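Local coordinates for probable transcriptional regulator, TetR family protein (Rhodococcus sp., PDB 3BJB) that probably binds DNA at cis-regulatory regions and acts as a transcription factor of the TetR family, at residues R23-R26 / M27-A31; I32-A35 / T36-E39; H68-V71 / A72-V75; L111-P114 / A115-T118. All coordinates share one frame; numbering follows the deposited sequence.

In the fold
The four interactions come in order along the chain, and each is local to one helix or to one of its ends. Interactions 1 and 2 follow each other on helix 22-37, with centres about 13 Å apart. Interaction 3 lies on helix 66-86. It packs against interaction 1 through Ala31 and against interaction 2 through Ile32 and Ala35. Interaction 4 starts helix 114-126, in the C-terminal part of the protein. Its centre is about 9 Å from that of interaction 2, and Ile32 and Ala35 touch it too. Helix 22-37 of the DNA-binding part therefore rests on two helices, a layout consistent with coupling between the two parts of a TetR regulator.

Interaction 1: residues R23-R26 / M27-A31; sequences RHVR and MLEAA
His24 and Leu28, one turn apart, meet side chain to side chain. The main chain here is regular helix. Glu29 N donates to Val25 O at 2.8 Å, and Ala30 N donates to Arg26 O at 2.9 Å. The two bonds before these are weak: Met27 N to Arg23 O is 3.4 Å long, and Leu28 N to His24 O is 3.3 Å.

Two apolar contacts lie next to each other on the helix. In the first, Leu28 CD2 comes to the edge of the His24 imidazole, near the ring plane, 3.6 Å from His24 CD2. The ring gets there because His24 CG is anti to its own backbone N (chi1 -155°). In the second, the end of the selenomethionine Met27 bends back along the helix. Its last torsion (chi3 -103°) turns the methyl toward Arg23, so that Met27 CE lies 3.7 Å from Arg23 CG. Only the aliphatic part of Arg23 takes part, and its guanidinium leads away. Met27 CG also sits close over the preceding turn, 3.2 Å from Arg23 O.

Val25 and Glu29 run side by side in the same direction on the exposed side. Glu29 OE1 lies 3.8 Å from Val25 CG1, a plain van der Waals contact.

Around the contact, Phe63 is central. Its ring meets that of His24 with the planes at about 65°, and it also touches Met27 and Leu28. Met27 further reaches Ala52 and Leu59, the latter on helix 56-62. Arg23 rests on Thr58 of that helix, and Ala31 packs on Leu69 and Val73 of helix 66-86.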
ATOM      1  N   ARG B  23       0.827  23.469  21.413  1.00 70.15           N
ATOM      2  CA  ARG B  23       1.150  22.174  21.986  1.00 68.11           C
ATOM      3  C   ARG B  23       1.008  21.105  20.900  1.00 67.60           C
ATOM      4  O   ARG B  23       1.924  20.309  20.673  1.00 67.64           O
ATOM      5  CB  ARG B  23       0.208  21.868  23.147  1.00 67.10           C
ATOM      6  CG  ARG B  23       0.706  20.779  24.060  1.00 66.42           C
ATOM      7  CD  ARG B  23      -0.404  20.192  24.921  1.00 65.99           C
ATOM      8  NE  ARG B  23      -0.755  21.056  26.042  1.00 65.88           N
ATOM      9  CZ  ARG B  23      -0.132  21.072  27.218  1.00 65.75           C
ATOM     10  NH1 ARG B  23       0.896  20.261  27.452  1.00 65.01           N
ATOM     11  NH2 ARG B  23      -0.553  21.905  28.170  1.00 65.82           N
ATOM     12  N   HIS B  24      -0.137  21.110  20.218  1.00 66.41           N
ATOM     13  CA  HIS B  24      -0.394  20.173  19.143  1.00 65.14           C
ATOM     14  C   HIS B  24       0.654  20.267  18.041  1.00 64.40           C
ATOM     15  O   HIS B  24       1.143  19.230  17.552  1.00 64.25           O
ATOM     16  CB  HIS B  24      -1.791  20.361  18.566  1.00 65.82           C
ATOM     17  CG  HIS B  24      -2.340  19.131  17.918  1.00 66.88           C
ATOM     18  ND1 HIS B  24      -3.252  18.303  18.542  1.00 67.20           N
ATOM     19  CD2 HIS B  24      -2.085  18.569  16.710  1.00 66.95           C
ATOM     20  CE1 HIS B  24      -3.544  17.291  17.740  1.00 67.31           C
ATOM     21  NE2 HIS B  24      -2.847  17.428  16.624  1.00 67.02           N
ATOM     22  N   VAL B  25       1.018  21.493  17.669  1.00 62.86           N
ATOM     23  CA  VAL B  25       2.003  21.709  16.600  1.00 62.80           C
ATOM     24  C   VAL B  25       3.385  21.096  16.886  1.00 62.72           C
ATOM     25  O   VAL B  25       3.913  20.383  16.029  1.00 62.22           O
ATOM     26  CB  VAL B  25       2.135  23.208  16.195  1.00 62.81           C
ATOM     27  CG1 VAL B  25       3.532  23.527  15.624  1.00 62.17           C
ATOM     28  CG2 VAL B  25       1.042  23.590  15.200  1.00 62.74           C
ATOM     29  N   ARG B  26       3.957  21.371  18.068  1.00 61.92           N
ATOM     30  CA  ARG B  26       5.297  20.860  18.438  1.00 62.13           C
ATOM     31  C   ARG B  26       5.387  19.328  18.467  1.00 61.65           C
ATOM     32  O   ARG B  26       6.453  18.741  18.218  1.00 60.97           O
ATOM     33  CB  ARG B  26       5.743  21.408  19.797  1.00 62.62           C
ATOM     34  CG  ARG B  26       5.987  22.884  19.783  1.00 63.16           C
ATOM     35  CD  ARG B  26       6.916  23.334  20.890  1.00 63.83           C
ATOM     36  NE  ARG B  26       6.958  24.804  20.917  1.00 64.42           N
ATOM     37  CZ  ARG B  26       6.416  25.561  21.873  1.00 64.33           C
ATOM     38  NH1 ARG B  26       5.815  24.981  22.912  1.00 64.17           N
ATOM     39  NH2 ARG B  26       6.490  26.891  21.794  1.00 63.69           N
HETATM   40  N   MSE B  27       4.261  18.701  18.803  1.00 61.39           N
HETATM   41  CA  MSE B  27       4.138  17.254  18.831  1.00 60.63           C
HETATM   42  C   MSE B  27       4.346  16.722  17.438  1.00 60.42           C
HETATM   43  O   MSE B  27       5.244  15.917  17.237  1.00 59.63           O
HETATM   44  CB  MSE B  27       2.796  16.827  19.433  1.00 60.62           C
HETATM   45  CG  MSE B  27       2.703  17.185  20.920  1.00 60.60           C
HETATM   46 SE   MSE B  27       1.308  16.290  21.960  0.80 60.64          SE
HETATM   47  CE  MSE B  27       0.002  17.776  22.055  1.00 60.61           C
ATOM     48  N   LEU B  28       3.540  17.218  16.489  1.00 60.79           N
ATOM     49  CA  LEU B  28       3.672  16.944  15.042  1.00 60.46           C
ATOM     50  C   LEU B  28       5.060  17.273  14.481  1.00 61.32           C
ATOM     51  O   LEU B  28       5.660  16.469  13.728  1.00 61.17           O
ATOM     52  CB  LEU B  28       2.611  17.716  14.263  1.00 59.85           C
ATOM     53  CG  LEU B  28       1.191  17.147  14.095  1.00 60.58           C
ATOM     54  CD1 LEU B  28       0.765  16.211  15.206  1.00 60.22           C
ATOM     55  CD2 LEU B  28       0.151  18.256  13.920  1.00 60.47           C
ATOM     56  N   GLU B  29       5.561  18.449  14.868  1.00 61.37           N
ATOM     57  CA  GLU B  29       6.884  18.923  14.489  1.00 61.70           C
ATOM     58  C   GLU B  29       7.911  17.844  14.772  1.00 60.69           C
ATOM     59  O   GLU B  29       8.564  17.321  13.843  1.00 60.55           O
ATOM     60  CB  GLU B  29       7.238  20.165  15.300  1.00 64.15           C
ATOM     61  CG  GLU B  29       7.912  21.287  14.518  1.00 66.33           C
ATOM     62  CD  GLU B  29       6.955  21.966  13.558  1.00 67.32           C
ATOM     63  OE1 GLU B  29       6.790  23.198  13.665  1.00 67.34           O
ATOM     64  OE2 GLU B  29       6.357  21.261  12.708  1.00 68.11           O
ATOM     65  N   ALA B  30       8.005  17.495  16.054  1.00 58.29           N
ATOM     66  CA  ALA B  30       8.997  16.560  16.567  1.00 57.05           C
ATOM     67  C   ALA B  30       8.870  15.185  15.949  1.00 56.77           C
ATOM     68  O   ALA B  30       9.880  14.524  15.690  1.00 56.49           O
ATOM     69  CB  ALA B  30       8.881  16.455  18.060  1.00 57.73           C
ATOM     70  N   ALA B  31       7.629  14.756  15.721  1.00 56.55           N
ATOM     71  CA  ALA B  31       7.357  13.475  15.117  1.00 55.89           C
ATOM     72  C   ALA B  31       8.028  13.471  13.746  1.00 57.31           C
ATOM     73  O   ALA B  31       8.816  12.536  13.439  1.00 56.90           O
ATOM     74  CB  ALA B  31       5.888  13.228  15.039  1.00 55.22           C
TER

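Interaction 2: residues I32-A35 / T36-E39; sequences IELA and TEKE
From Leu34 to Lys38 the backbone makes the last turn of helix 22-37 and then leaves it, Lys38 being the first residue with non-helical phi and psi. Glu37 N has two weak acceptors, Glu33 O at 3.0 Å and Leu34 O at 3.1 Å. Lys38 N still closes a bond to Leu34 O, at 2.9 Å.

Thr36 turns its hydroxyl back onto the helix. OG1 is anti to the carbonyl carbon (chi1 -74°) and donates to Ile32 O over 3.0 Å, from 39° out of the carbonyl plane. The same oxygen has a weak bond from Thr36 N, so one residue holds it twice. Leu34 and Lys38 lie alongside each other, pointing the same way, and Leu34 CD2 touches Lys38 CE at 3.8 Å.

Arg51, on helix 45-51, forms a salt bridge with Glu37 and a long, weak ion pair with Glu33, which would ease the like charges of the two glutamates. Leu34 also packs on that helix. Ile32 and Ala35 face helix 66-86 through Val73 and Phe70, and both touch Leu116 of helix 114-126.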
ATOM      1  N   ILE B  32       7.793  14.552  12.985  1.00 57.70           N
ATOM      2  CA  ILE B  32       8.382  14.747  11.650  1.00 58.59           C
ATOM      3  C   ILE B  32       9.926  14.641  11.604  1.00 60.31           C
ATOM      4  O   ILE B  32      10.461  13.904  10.758  1.00 61.56           O
ATOM      5  CB  ILE B  32       7.877  16.055  10.974  1.00 58.72           C
ATOM      6  CG1 ILE B  32       6.403  15.917  10.594  1.00 57.66           C
ATOM      7  CG2 ILE B  32       8.718  16.410   9.724  1.00 58.06           C
ATOM      8  CD1 ILE B  32       5.681  17.233  10.544  1.00 59.07           C
ATOM      9  N   GLU B  33      10.621  15.338  12.503  1.00 60.52           N
ATOM     10  CA  GLU B  33      12.085  15.236  12.634  1.00 62.28           C
ATOM     11  C   GLU B  33      12.585  13.838  12.971  1.00 62.94           C
ATOM     12  O   GLU B  33      13.623  13.398  12.466  1.00 63.85           O
ATOM     13  CB  GLU B  33      12.630  16.128  13.753  1.00 63.27           C
ATOM     14  CG  GLU B  33      11.809  17.326  14.118  1.00 64.31           C
ATOM     15  CD  GLU B  33      12.677  18.399  14.715  1.00 65.94           C
ATOM     16  OE1 GLU B  33      12.888  18.380  15.958  1.00 67.14           O
ATOM     17  OE2 GLU B  33      13.184  19.235  13.936  1.00 65.93           O
ATOM     18  N   LEU B  34      11.882  13.141  13.853  1.00 62.36           N
ATOM     19  CA  LEU B  34      12.345  11.805  14.201  1.00 62.55           C
ATOM     20  C   LEU B  34      12.152  10.817  13.063  1.00 62.66           C
ATOM     21  O   LEU B  34      13.044  10.020  12.766  1.00 63.12           O
ATOM     22  CB  LEU B  34      11.759  11.336  15.523  1.00 61.76           C
ATOM     23  CG  LEU B  34      12.618  11.988  16.617  1.00 61.99           C
ATOM     24  CD1 LEU B  34      11.827  12.856  17.642  1.00 61.57           C
ATOM     25  CD2 LEU B  34      13.485  10.931  17.275  1.00 62.02           C
ATOM     26  N   ALA B  35      11.013  10.904  12.390  1.00 63.32           N
ATOM     27  CA  ALA B  35      10.764  10.042  11.257  1.00 63.89           C
ATOM     28  C   ALA B  35      11.674  10.459  10.128  1.00 64.91           C
ATOM     29  O   ALA B  35      11.943   9.650   9.252  1.00 64.18           O
ATOM     30  CB  ALA B  35       9.323  10.108  10.835  1.00 64.72           C
ATOM     31  N   THR B  36      12.153  11.714  10.148  1.00 66.49           N
ATOM     32  CA  THR B  36      13.118  12.174   9.142  1.00 68.11           C
ATOM     33  C   THR B  36      14.512  11.607   9.413  1.00 69.79           C
ATOM     34  O   THR B  36      15.277  11.360   8.473  1.00 72.10           O
ATOM     35  CB  THR B  36      13.142  13.722   8.947  1.00 68.16           C
ATOM     36  OG1 THR B  36      11.974  14.125   8.223  1.00 67.64           O
ATOM     37  CG2 THR B  36      14.369  14.180   8.153  1.00 67.28           C
ATOM     38  N   GLU B  37      14.826  11.343  10.671  1.00 69.96           N
ATOM     39  CA  GLU B  37      16.163  10.883  11.024  1.00 71.29           C
ATOM     40  C   GLU B  37      16.300   9.356  11.152  1.00 70.82           C
ATOM     41  O   GLU B  37      17.401   8.826  11.120  1.00 71.38           O
ATOM     42  CB  GLU B  37      16.642  11.583  12.300  1.00 71.07           C
ATOM     43  CG  GLU B  37      16.506  13.103  12.229  1.00 73.31           C
ATOM     44  CD  GLU B  37      16.469  13.811  13.605  1.00 73.67           C
ATOM     45  OE1 GLU B  37      16.610  15.058  13.629  1.00 74.35           O
ATOM     46  OE2 GLU B  37      16.298  13.144  14.657  1.00 74.55           O
ATOM     47  N   LYS B  38      15.205   8.640  11.348  1.00 70.19           N
ATOM     48  CA  LYS B  38      15.319   7.196  11.549  1.00 69.00           C
ATOM     49  C   LYS B  38      14.052   6.657  10.991  1.00 69.15           C
ATOM     50  O   LYS B  38      13.036   7.339  11.043  1.00 69.16           O
ATOM     51  CB  LYS B  38      15.386   6.813  13.027  1.00 68.18           C
ATOM     52  CG  LYS B  38      15.610   7.967  13.993  1.00 68.42           C
ATOM     53  CD  LYS B  38      15.886   7.554  15.454  1.00 68.35           C
ATOM     54  CE  LYS B  38      16.490   8.781  16.226  1.00 68.91           C
ATOM     55  NZ  LYS B  38      17.026   8.588  17.626  1.00 68.07           N
ATOM     56  N   GLU B  39      14.121   5.444  10.455  1.00 68.90           N
ATOM     57  CA  GLU B  39      12.949   4.616  10.168  1.00 69.16           C
ATOM     58  C   GLU B  39      11.900   4.560  11.330  1.00 67.53           C
ATOM     59  O   GLU B  39      12.200   4.920  12.500  1.00 65.18           O
ATOM     60  CB  GLU B  39      13.442   3.218   9.838  1.00 71.00           C
ATOM     61  CG  GLU B  39      14.268   2.686  10.994  1.00 75.55           C
ATOM     62  CD  GLU B  39      14.872   1.332  10.728  1.00 78.33           C
ATOM     63  OE1 GLU B  39      14.101   0.386  10.370  1.00 78.08           O
ATOM     64  OE2 GLU B  39      16.128   1.231  10.898  1.00 80.11           O
TER

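Interaction 3: residues H68-V71 / A72-V75; sequences HLFV and AVMV
Val73 N donates to Leu69 O at 2.8 Å, lying in the carbonyl plane, though the bond is bent, 143° at the hydrogen. Ala72 N donates to His68 O at 3.0 Å in a straighter bond. Met74 N reaches Phe70 O at 3.0 Å from well above the carbonyl plane.

Side chains touch little here, since most point outward to other helices. The one apolar pair is Phe70 and Val73, where Val73 CG2 lies 4.3 Å from Phe70 CD1, at a slant to the ring. Val73 CG1 is anti to the backbone N (chi1 160°), which puts CG2 beside that N. There CG2 also leans on Leu69 O, at 3.7 Å. Val75 CG2 sits in the same manner against Val71 O, at 3.5 Å.

His68 ND1 is hydrogen-bonded to Ser65 OG. Leu69 and Ala72 pack on Phe63, Phe70 touches Ser123 of helix 114-126, and Met74 packs on Met120 of that helix and Val138 of helix 134-150. This is the start of the long helix that follows the predicted helix-turn-helix in TetR-type regulators, joining the DNA-binding part to the C-terminal core.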
ATOM      1  N   HIS B  68      -1.327   6.266  15.440  1.00 62.11           N
ATOM      2  CA  HIS B  68      -2.216   7.438  15.557  1.00 61.87           C
ATOM      3  C   HIS B  68      -1.464   8.710  15.203  1.00 60.13           C
ATOM      4  O   HIS B  68      -1.952   9.547  14.440  1.00 61.40           O
ATOM      5  CB  HIS B  68      -2.760   7.638  16.989  1.00 63.55           C
ATOM      6  CG  HIS B  68      -3.868   6.710  17.380  1.00 64.31           C
ATOM      7  ND1 HIS B  68      -3.642   5.408  17.782  1.00 64.40           N
ATOM      8  CD2 HIS B  68      -5.203   6.919  17.499  1.00 64.65           C
ATOM      9  CE1 HIS B  68      -4.797   4.845  18.101  1.00 64.64           C
ATOM     10  NE2 HIS B  68      -5.758   5.740  17.941  1.00 64.78           N
ATOM     11  N   LEU B  69      -0.293   8.873  15.807  1.00 56.79           N
ATOM     12  CA  LEU B  69       0.487  10.077  15.632  1.00 53.70           C
ATOM     13  C   LEU B  69       0.843  10.279  14.167  1.00 53.86           C
ATOM     14  O   LEU B  69       0.560  11.344  13.604  1.00 53.53           O
ATOM     15  CB  LEU B  69       1.715  10.052  16.520  1.00 51.07           C
ATOM     16  CG  LEU B  69       2.792  11.083  16.274  1.00 50.52           C
ATOM     17  CD1 LEU B  69       2.323  12.480  16.733  1.00 50.62           C
ATOM     18  CD2 LEU B  69       4.034  10.620  17.039  1.00 49.90           C
ATOM     19  N   PHE B  70       1.409   9.253  13.524  1.00 53.23           N
ATOM     20  CA  PHE B  70       1.769   9.399  12.112  1.00 52.51           C
ATOM     21  C   PHE B  70       0.621   9.513  11.099  1.00 52.03           C
ATOM     22  O   PHE B  70       0.802  10.022   9.999  1.00 51.48           O
ATOM     23  CB  PHE B  70       2.800   8.369  11.724  1.00 53.27           C
ATOM     24  CG  PHE B  70       4.096   8.646  12.316  1.00 53.01           C
ATOM     25  CD1 PHE B  70       4.868   9.684  11.839  1.00 52.09           C
ATOM     26  CD2 PHE B  70       4.551   7.894  13.400  1.00 54.02           C
ATOM     27  CE1 PHE B  70       6.110   9.972  12.425  1.00 52.93           C
ATOM     28  CE2 PHE B  70       5.790   8.170  13.983  1.00 53.33           C
ATOM     29  CZ  PHE B  70       6.557   9.216  13.499  1.00 53.23           C
ATOM     30  N   VAL B  71      -0.565   9.089  11.494  1.00 53.13           N
ATOM     31  CA  VAL B  71      -1.761   9.350  10.720  1.00 54.08           C
ATOM     32  C   VAL B  71      -2.113  10.827  10.819  1.00 54.49           C
ATOM     33  O   VAL B  71      -2.409  11.464   9.814  1.00 54.10           O
ATOM     34  CB  VAL B  71      -2.923   8.481  11.196  1.00 54.62           C
ATOM     35  CG1 VAL B  71      -4.264   9.056  10.707  1.00 55.83           C
ATOM     36  CG2 VAL B  71      -2.727   7.046  10.715  1.00 54.38           C
ATOM     37  N   ALA B  72      -2.053  11.378  12.027  1.00 54.98           N
ATOM     38  CA  ALA B  72      -2.236  12.816  12.227  1.00 54.90           C
ATOM     39  C   ALA B  72      -1.138  13.617  11.519  1.00 56.67           C
ATOM     40  O   ALA B  72      -1.404  14.721  11.062  1.00 57.63           O
ATOM     41  CB  ALA B  72      -2.270  13.163  13.717  1.00 53.03           C
ATOM     42  N   VAL B  73       0.091  13.089  11.448  1.00 58.16           N
ATOM     43  CA  VAL B  73       1.174  13.792  10.734  1.00 59.61           C
ATOM     44  C   VAL B  73       0.819  13.850   9.260  1.00 61.78           C
ATOM     45  O   VAL B  73       0.892  14.907   8.665  1.00 62.91           O
ATOM     46  CB  VAL B  73       2.588  13.170  10.938  1.00 58.33           C
ATOM     47  CG1 VAL B  73       3.533  13.594   9.835  1.00 58.07           C
ATOM     48  CG2 VAL B  73       3.180  13.572  12.273  1.00 57.69           C
HETATM   49  N   MSE B  74       0.419  12.714   8.690  1.00 64.72           N
HETATM   50  CA  MSE B  74      -0.074  12.625   7.316  1.00 67.18           C
HETATM   51  C   MSE B  74      -1.218  13.631   6.982  1.00 67.04           C
HETATM   52  O   MSE B  74      -1.164  14.336   5.981  1.00 66.40           O
HETATM   53  CB  MSE B  74      -0.514  11.193   7.060  1.00 70.97           C
HETATM   54  CG  MSE B  74      -1.236  10.982   5.757  1.00 76.73           C
HETATM   55 SE   MSE B  74      -0.066  10.402   4.313  1.00 84.27          SE
HETATM   56  CE  MSE B  74       0.936  12.054   4.013  1.00 81.94           C
ATOM     57  N   VAL B  75      -2.240  13.692   7.832  1.00 66.12           N
ATOM     58  CA  VAL B  75      -3.369  14.616   7.678  1.00 65.08           C
ATOM     59  C   VAL B  75      -2.905  16.073   7.645  1.00 65.95           C
ATOM     60  O   VAL B  75      -3.346  16.860   6.774  1.00 66.39           O
ATOM     61  CB  VAL B  75      -4.428  14.381   8.794  1.00 64.07           C
ATOM     62  CG1 VAL B  75      -5.361  15.568   8.968  1.00 62.97           C
ATOM     63  CG2 VAL B  75      -5.204  13.109   8.517  1.00 62.96           C
TER

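Interaction 4: residues L111-P114 / A115-T118; sequences LRRP and ALST
Arg113 lies alongside Leu116, pointing the same way. Its CB faces Leu116 CB at 4.1 Å. CG is anti to the carbonyl carbon (chi1 -54°), and the chain then bends at chi2 and chi3, which brings the flat end over the leucine. NE comes to 3.7 Å from Leu116 CD2. CZ is the nearest atom, 3.5 Å from the same methyl. NH1 and NH2 are about equally far from it, so the methyl sits over the centre of one guanidinium face. Leu116 presents this branch with its CG anti to the backbone N (chi1 176°). Ile32 of helix 22-37 also touches Arg113. At the tip, Arg113 NH1 has a weak hydrogen bond to Gln77 OE1.

The backbone of Arg113 is the N-cap of helix 114-126, and Pro114 opens the first turn, where a proline ring costs no helical hydrogen bond. Arg113 O accepts the amide of Ser117 at 3.0 Å. Ser117 OG is also near that oxygen, but its hydroxyl has another partner, Leu110 O, in the helix before.

One residue on, Pro114 O is held twice by Thr118. Thr118 N donates at 2.8 Å, nearly along the C=O axis. Thr118 OG1 donates over a short 2.6 Å from 46° above the carbonyl plane. Its hydroxyl thus folds back onto the first turn. Both Pro114 and Thr118 pack against Leu178 of helix 157-179, and Leu111 lies on Leu178 and Cys177.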
ATOM      1  N   LEU B 111       8.459  11.820  -2.100  1.00 60.74           N
ATOM      2  CA  LEU B 111       9.710  11.203  -2.527  1.00 60.03           C
ATOM      3  C   LEU B 111      10.930  12.009  -2.111  1.00 62.60           C
ATOM      4  O   LEU B 111      12.011  11.459  -2.081  1.00 63.60           O
ATOM      5  CB  LEU B 111       9.706  11.006  -4.014  1.00 58.94           C
ATOM      6  CG  LEU B 111       9.349   9.686  -4.708  1.00 59.75           C
ATOM      7  CD1 LEU B 111       8.692   8.571  -3.874  1.00 59.01           C
ATOM      8  CD2 LEU B 111       8.456  10.053  -5.836  1.00 60.21           C
ATOM      9  N   ARG B 112      10.758  13.288  -1.760  1.00 65.26           N
ATOM     10  CA  ARG B 112      11.873  14.133  -1.302  1.00 68.15           C
ATOM     11  C   ARG B 112      12.321  13.853   0.142  1.00 67.35           C
ATOM     12  O   ARG B 112      13.415  14.233   0.532  1.00 66.67           O
ATOM     13  CB  ARG B 112      11.513  15.621  -1.387  1.00 69.60           C
ATOM     14  CG  ARG B 112      11.410  16.248  -2.791  1.00 71.72           C
ATOM     15  CD  ARG B 112      11.693  17.789  -2.735  1.00 73.13           C
ATOM     16  NE  ARG B 112      10.547  18.674  -2.445  1.00 76.51           N
ATOM     17  CZ  ARG B 112      10.133  19.053  -1.219  1.00 78.57           C
ATOM     18  NH1 ARG B 112      10.760  18.622  -0.097  1.00 78.24           N
ATOM     19  NH2 ARG B 112       9.068  19.874  -1.109  1.00 78.16           N
ATOM     20  N   ARG B 113      11.445  13.264   0.952  1.00 67.61           N
ATOM     21  CA  ARG B 113      11.799  12.781   2.286  1.00 66.27           C
ATOM     22  C   ARG B 113      11.255  11.376   2.392  1.00 65.11           C
ATOM     23  O   ARG B 113      10.113  11.182   2.852  1.00 64.26           O
ATOM     24  CB  ARG B 113      11.231  13.661   3.400  1.00 67.83           C
ATOM     25  CG  ARG B 113      11.596  15.135   3.258  1.00 70.03           C
ATOM     26  CD  ARG B 113      10.343  15.982   3.388  1.00 71.23           C
ATOM     27  NE  ARG B 113      10.242  16.581   4.713  1.00 72.11           N
ATOM     28  CZ  ARG B 113       9.138  17.137   5.195  1.00 72.75           C
ATOM     29  NH1 ARG B 113       8.019  17.143   4.467  1.00 72.50           N
ATOM     30  NH2 ARG B 113       9.150  17.668   6.416  1.00 72.77           N
ATOM     31  N   PRO B 114      12.070  10.387   1.949  1.00 63.55           N
ATOM     32  CA  PRO B 114      11.589   9.031   1.814  1.00 62.11           C
ATOM     33  C   PRO B 114      11.314   8.509   3.181  1.00 61.39           C
ATOM     34  O   PRO B 114      10.266   7.879   3.422  1.00 63.04           O
ATOM     35  CB  PRO B 114      12.780   8.282   1.182  1.00 62.91           C
ATOM     36  CG  PRO B 114      13.663   9.371   0.609  1.00 64.07           C
ATOM     37  CD  PRO B 114      13.492  10.498   1.564  1.00 63.57           C
ATOM     38  N   ALA B 115      12.218   8.798   4.101  1.00 60.14           N
ATOM     39  CA  ALA B 115      12.149   8.167   5.393  1.00 59.43           C
ATOM     40  C   ALA B 115      10.834   8.563   6.096  1.00 58.64           C
ATOM     41  O   ALA B 115      10.050   7.692   6.478  1.00 59.02           O
ATOM     42  CB  ALA B 115      13.418   8.480   6.221  1.00 61.39           C
ATOM     43  N   LEU B 116      10.559   9.865   6.172  1.00 57.41           N
ATOM     44  CA  LEU B 116       9.264  10.397   6.676  1.00 55.54           C
ATOM     45  C   LEU B 116       8.029   9.886   5.949  1.00 53.19           C
ATOM     46  O   LEU B 116       7.056   9.494   6.564  1.00 52.68           O
ATOM     47  CB  LEU B 116       9.254  11.918   6.581  1.00 55.04           C
ATOM     48  CG  LEU B 116       7.968  12.649   6.959  1.00 56.27           C
ATOM     49  CD1 LEU B 116       7.621  12.419   8.432  1.00 54.86           C
ATOM     50  CD2 LEU B 116       8.143  14.162   6.644  1.00 56.37           C
ATOM     51  N   SER B 117       8.064   9.937   4.633  1.00 52.71           N
ATOM     52  CA  SER B 117       6.981   9.394   3.810  1.00 52.99           C
ATOM     53  C   SER B 117       6.671   7.924   4.048  1.00 54.64           C
ATOM     54  O   SER B 117       5.510   7.537   4.199  1.00 54.73           O
ATOM     55  CB  SER B 117       7.309   9.637   2.343  1.00 52.82           C
ATOM     56  OG  SER B 117       7.311  11.052   2.143  1.00 53.00           O
ATOM     57  N   THR B 118       7.714   7.110   4.115  1.00 55.10           N
ATOM     58  CA  THR B 118       7.568   5.735   4.478  1.00 56.50           C
ATOM     59  C   THR B 118       6.854   5.591   5.809  1.00 58.97           C
ATOM     60  O   THR B 118       5.906   4.793   5.916  1.00 63.35           O
ATOM     61  CB  THR B 118       8.940   5.129   4.553  1.00 58.35           C
ATOM     62  OG1 THR B 118       9.598   5.345   3.296  1.00 59.59           O
ATOM     63  CG2 THR B 118       8.889   3.689   4.881  1.00 57.39           C
TER